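Local atomic coordinates of SaTIE-TED (Staphylococcus aureus, PDB entry 6FX6), a protein that is a cell-surface protein domain of unknown function that, as a thioester domain, probably attaches covalently to host targets through a reactive internal thioester. Residues His113-Tyr116 with Asn117-Tyr121; Thr67-Asp71 with Gln72-Asn76. One frame throughout, in Å; residues are numbered along the deposited sequence.

Contact 1: His113-Tyr116 with Asn117-Tyr121; sequences HTIY and NGLNY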
loop_
_atom_site.group_PDB
_atom_site.type_symbol
_atom_site.label_atom_id
_atom_site.label_comp_id
_atom_site.label_asym_id
_atom_site.label_seq_id
_atom_site.Cartn_x
_atom_site.Cartn_y
_atom_site.Cartn_z
ATOM N N HIS A 113 15.828 4.612 20.228
ATOM C CA HIS A 113 16.806 5.374 21.005
ATOM C C HIS A 113 18.053 5.664 20.168
ATOM O O HIS A 113 18.613 6.760 20.253
ATOM C CB HIS A 113 17.179 4.619 22.287
ATOM C CG HIS A 113 15.993 4.167 23.080
ATOM N ND1 HIS A 113 15.298 5.004 23.927
ATOM C CD2 HIS A 113 15.360 2.970 23.133
ATOM C CE1 HIS A 113 14.297 4.340 24.477
ATOM N NE2 HIS A 113 14.312 3.103 24.012
ATOM N N THR A 114 18.478 4.677 19.375
ATOM C CA THR A 114 19.620 4.805 18.465
ATOM C C THR A 114 19.238 4.249 17.105
ATOM O O THR A 114 18.573 3.211 17.026
ATOM C CB THR A 114 20.847 4.021 18.989
ATOM O OG1 THR A 114 21.178 4.479 20.302
ATOM C CG2 THR A 114 22.068 4.195 18.078
ATOM N N ILE A 115 19.653 4.941 16.045
ATOM C CA ILE A 115 19.449 4.474 14.671
ATOM C C ILE A 115 20.757 4.589 13.887
ATOM O O ILE A 115 21.382 5.645 13.871
ATOM C CB ILE A 115 18.330 5.257 13.943
ATOM C CG1 ILE A 115 16.994 5.112 14.689
ATOM C CG2 ILE A 115 18.188 4.769 12.498
ATOM C CD1 ILE A 115 15.883 6.010 14.171
ATOM N N TYR A 116 21.164 3.492 13.250
ATOM C CA TYR A 116 22.344 3.476 12.388
ATOM C C TYR A 116 22.210 4.559 11.316
ATOM O O TYR A 116 21.210 4.592 10.604
ATOM C CB TYR A 116 22.489 2.094 11.748
ATOM C CG TYR A 116 23.624 1.948 10.757
ATOM C CD1 TYR A 116 24.936 2.273 11.106
ATOM C CD2 TYR A 116 23.389 1.448 9.474
ATOM C CE1 TYR A 116 25.978 2.127 10.194
ATOM C CE2 TYR A 116 24.421 1.291 8.562
ATOM C CZ TYR A 116 25.710 1.634 8.919
ATOM O OH TYR A 116 26.716 1.470 7.995
ATOM N N ASN A 117 23.202 5.448 11.227
ATOM C CA ASN A 117 23.157 6.585 10.293
ATOM C C ASN A 117 23.068 6.150 8.827
ATOM O O ASN A 117 22.444 6.831 8.014
ATOM C CB ASN A 117 24.378 7.493 10.482
ATOM C CG ASN A 117 24.206 8.849 9.819
ATOM O OD1 ASN A 117 23.283 9.596 10.145
ATOM N ND2 ASN A 117 25.098 9.179 8.887
ATOM N N GLY A 118 23.677 5.007 8.506
ATOM C CA GLY A 118 23.641 4.445 7.159
ATOM C C GLY A 118 22.285 3.991 6.637
ATOM O O GLY A 118 22.164 3.693 5.452
ATOM N N LEU A 119 21.278 3.907 7.507
ATOM C CA LEU A 119 19.883 3.747 7.062
ATOM C C LEU A 119 19.324 4.922 6.278
ATOM O O LEU A 119 18.449 4.722 5.437
ATOM C CB LEU A 119 18.924 3.500 8.234
ATOM C CG LEU A 119 18.440 2.068 8.359
ATOM C CD1 LEU A 119 19.613 1.184 8.679
ATOM C CD2 LEU A 119 17.387 1.965 9.441
ATOM N N ASN A 120 19.786 6.134 6.591
ATOM C CA ASN A 120 19.206 7.354 6.044
ATOM C C ASN A 120 17.709 7.365 6.392
ATOM O O ASN A 120 16.859 7.590 5.529
ATOM C CB ASN A 120 19.465 7.420 4.525
ATOM C CG ASN A 120 19.339 8.821 3.957
ATOM O OD1 ASN A 120 19.727 9.804 4.590
ATOM N ND2 ASN A 120 18.812 8.917 2.743
ATOM N N TYR A 121 17.406 7.107 7.668
ATOM C CA TYR A 121 16.038 6.780 8.096
ATOM C C TYR A 121 15.062 7.930 7.938
ATOM O O TYR A 121 13.963 7.739 7.416
ATOM C CB TYR A 121 15.990 6.291 9.552
ATOM C CG TYR A 121 14.589 5.894 10.010
ATOM C CD1 TYR A 121 13.905 4.844 9.393
ATOM C CD2 TYR A 121 13.940 6.580 11.046
ATOM C CE1 TYR A 121 12.619 4.487 9.792
ATOM C CE2 TYR A 121 12.659 6.225 11.463
ATOM C CZ TYR A 121 11.998 5.181 10.834
ATOM O OH TYR A 121 10.724 4.818 11.236
HETATM O O HOH W 1 19.442 6.491 9.495
#
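Tyr116 lays its ring against the backbone of the turn that follows it, with one face over Gly118. Starting at the root, CB sits 3.5 Å from Asn117 N. CG is anti to the backbone N (chi1 176°), beside its own carbonyl carbon, and this folds the ring forward along the chain rather than back over the strand. CG and CD1 both stay close to Asn117 N. Farther out, CD2 has Leu119 CD1 at 3.9 Å, a methyl lying in the ring plane at the edge. CE2 reaches Gly118 CA at 3.5 Å, and CZ, which carries the hydroxyl, still touches that same carbon. Gly118 CA thus lies over the ring face, 3.9 Å from the centroid, in a CH-pi contact. Gly118 N lies over the centre of the same face.

Tyr116 O accepts from Leu119 N at 3.2 Å; the donor stands well above the carbonyl plane. The same oxygen takes a second bond from a water, which in turn accepts from Tyr121 N, so the water bridges the turn to the first residue of helix 121-134. Toward helix 94-107, Ile115 CD1 reaches Tyr121 CD2 at 3.7 Å. There the tyrosine, with its hydroxyl bonded to Glu106, and Ile115 both pack on Met102. Leu119 also packs there, its CD2 4.2 Å from Ile115 CG2.

This is a 3-10 turn of residues 117-119 joining a strand of the antiparallel sheet to a helix, a strand-to-helix connection within the thioester domain.

Contact 2: Thr67-Asp71 with Gln72-Asn76; sequences TLFKD and QALRN
The start of helix 72-87 is held by an N-cap at Asp71, with Arg75 reaching back to the loop that leads into it. Asp71 puts CG anti to its backbone N (chi1 -167°), and the carboxylate swings round to the first turn. Its OD2 accepts from Leu74 N at 3.1 Å, on the anti side and 24° out of the carboxylate plane. The same oxygen has Ala73 CB and Leu74 CB alongside. A negative charge here should sit favourably against the positive end of the helix dipole. The carbonyl of Asp71 opens the helical bonding, taking Arg75 N at 3.1 Å in a nearly straight bond (169°).

Capped in this way, the helix completes a strand-loop-helix connection: strand 59-64 ends, the chain passes through residues 67-71, and helix 72-87 sets off. Arg75 ties the two sides together. Its aliphatic part runs past the loop, CG 4.0 Å from Phe69 CB, then bends at its third torsion so that the guanidinium turns back over the helix start, one face lying above Gln72 CA. Arg75 NH1 is shared by two consecutive carbonyls, Phe69 O at 3.0 Å and Lys70 O at 2.7 Å, both near the guanidinium plane; the bond to Lys70 O is weak because of its poor angle.

On another side of the loop, Phe69 crosses Leu74 at a slant, CD1 touching Leu74 CD2 at 3.9 Å. One face of this ring is covered by Leu68 CG from its own segment, and the Phe69 side chain also touches Leu108. Leu68 in turn packs on Val211 of strand 210-213, while Thr67 OG1 is hydrogen-bonded to Asn64 O.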
loop_
_atom_site.group_PDB
_atom_site.type_symbol
_atom_site.label_atom_id
_atom_site.label_comp_id
_atom_site.label_asym_id
_atom_site.label_seq_id
_atom_site.Cartn_x
_atom_site.Cartn_y
_atom_site.Cartn_z
ATOM N N THR A 67 -8.719 -9.317 12.447
ATOM C CA THR A 67 -8.690 -10.117 13.684
ATOM C C THR A 67 -7.695 -9.564 14.714
ATOM O O THR A 67 -7.903 -9.716 15.918
ATOM C CB THR A 67 -8.353 -11.606 13.429
ATOM O OG1 THR A 67 -7.042 -11.721 12.866
ATOM C CG2 THR A 67 -9.374 -12.254 12.500
ATOM N N LEU A 68 -6.626 -8.927 14.237
ATOM C CA LEU A 68 -5.622 -8.315 15.107
ATOM C C LEU A 68 -5.927 -6.843 15.409
ATOM O O LEU A 68 -5.836 -6.423 16.564
ATOM C CB LEU A 68 -4.236 -8.444 14.474
ATOM C CG LEU A 68 -3.020 -7.961 15.274
ATOM C CD1 LEU A 68 -2.934 -8.620 16.645
ATOM C CD2 LEU A 68 -1.761 -8.227 14.469
ATOM N N PHE A 69 -6.273 -6.070 14.377
ATOM C CA PHE A 69 -6.533 -4.628 14.512
ATOM C C PHE A 69 -7.958 -4.265 14.115
ATOM O O PHE A 69 -8.339 -4.417 12.957
ATOM C CB PHE A 69 -5.555 -3.826 13.652
ATOM C CG PHE A 69 -4.115 -4.089 13.978
ATOM C CD1 PHE A 69 -3.598 -3.739 15.225
ATOM C CD2 PHE A 69 -3.270 -4.692 13.047
ATOM C CE1 PHE A 69 -2.268 -3.987 15.538
ATOM C CE2 PHE A 69 -1.940 -4.940 13.353
ATOM C CZ PHE A 69 -1.437 -4.587 14.599
ATOM N N LYS A 70 -8.733 -3.777 15.081
ATOM C CA LYS A 70 -10.097 -3.308 14.830
ATOM C C LYS A 70 -10.132 -2.005 14.025
ATOM O O LYS A 70 -10.941 -1.870 13.106
ATOM C CB LYS A 70 -10.846 -3.105 16.152
ATOM C CG LYS A 70 -11.171 -4.392 16.893
ATOM C CD LYS A 70 -12.039 -4.121 18.117
ATOM C CE LYS A 70 -13.061 -5.223 18.360
ATOM N NZ LYS A 70 -14.079 -4.817 19.372
ATOM N N ASP A 71 -9.258 -1.060 14.377
ATOM C CA ASP A 71 -9.251 0.286 13.779
ATOM C C ASP A 71 -8.885 0.247 12.289
ATOM O O ASP A 71 -7.763 -0.128 11.923
ATOM C CB ASP A 71 -8.281 1.204 14.542
ATOM C CG ASP A 71 -8.458 2.675 14.192
ATOM O OD1 ASP A 71 -9.434 3.297 14.673
ATOM O OD2 ASP A 71 -7.614 3.217 13.448
ATOM N N GLN A 72 -9.836 0.638 11.440
ATOM C CA GLN A 72 -9.673 0.562 9.983
ATOM C C GLN A 72 -8.646 1.562 9.443
ATOM O O GLN A 72 -7.915 1.241 8.509
ATOM C CB GLN A 72 -11.029 0.743 9.272
ATOM C CG GLN A 72 -10.966 0.553 7.757
ATOM C CD GLN A 72 -12.312 0.276 7.105
ATOM O OE1 GLN A 72 -13.374 0.477 7.699
ATOM N NE2 GLN A 72 -12.268 -0.188 5.863
ATOM N N ALA A 73 -8.594 2.760 10.023
ATOM C CA ALA A 73 -7.599 3.770 9.634
ATOM C C ALA A 73 -6.170 3.268 9.845
ATOM O O ALA A 73 -5.292 3.536 9.023
ATOM C CB ALA A 73 -7.823 5.070 10.396
ATOM N N LEU A 74 -5.950 2.540 10.940
ATOM C CA LEU A 74 -4.668 1.878 11.198
ATOM C C LEU A 74 -4.401 0.775 10.168
ATOM O O LEU A 74 -3.325 0.741 9.571
ATOM C CB LEU A 74 -4.627 1.306 12.623
ATOM C CG LEU A 74 -3.368 0.549 13.068
ATOM C CD1 LEU A 74 -2.112 1.387 12.874
ATOM C CD2 LEU A 74 -3.497 0.115 14.522
ATOM N N ARG A 75 -5.378 -0.111 9.958
ATOM C CA ARG A 75 -5.263 -1.171 8.943
ATOM C C ARG A 75 -4.939 -0.603 7.564
ATOM O O ARG A 75 -4.075 -1.130 6.865
ATOM C CB ARG A 75 -6.544 -2.002 8.836
ATOM C CG ARG A 75 -6.733 -3.039 9.931
ATOM C CD ARG A 75 -7.679 -4.146 9.477
ATOM N NE ARG A 75 -8.903 -3.631 8.856
ATOM C CZ ARG A 75 -9.957 -3.131 9.507
ATOM N NH1 ARG A 75 -9.985 -3.055 10.840
ATOM N NH2 ARG A 75 -11.006 -2.691 8.813
ATOM N N ASN A 76 -5.643 0.465 7.192
ATOM C CA ASN A 76 -5.363 1.202 5.955
ATOM C C ASN A 76 -3.940 1.716 5.933
ATOM O O ASN A 76 -3.210 1.444 4.990
ATOM C CB ASN A 76 -6.330 2.385 5.759
ATOM C CG ASN A 76 -7.528 2.027 4.901
ATOM O OD1 ASN A 76 -8.675 2.135 5.339
ATOM N ND2 ASN A 76 -7.266 1.606 3.663
#

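From the N terminus, the chain first builds strands of the large antiparallel sheet and comes to contact 2 on leaving strand 59-64. There a short loop-to-helix junction, residues 67-76, carries the chain into helix 72-87. Helix 94-107 follows, then strand 111-115 returns to the sheet beside strand 20-24, and contact 1 turns the chain out again into helix 121-134. The two contacts therefore come in series, neither nesting nor crossing. Each is a sheet-to-helix junction, but they are separate: their centres lie 28 Å apart and their nearest atoms about 13 Å. Helix 94-107 lies between them in sequence and packs against contact 1.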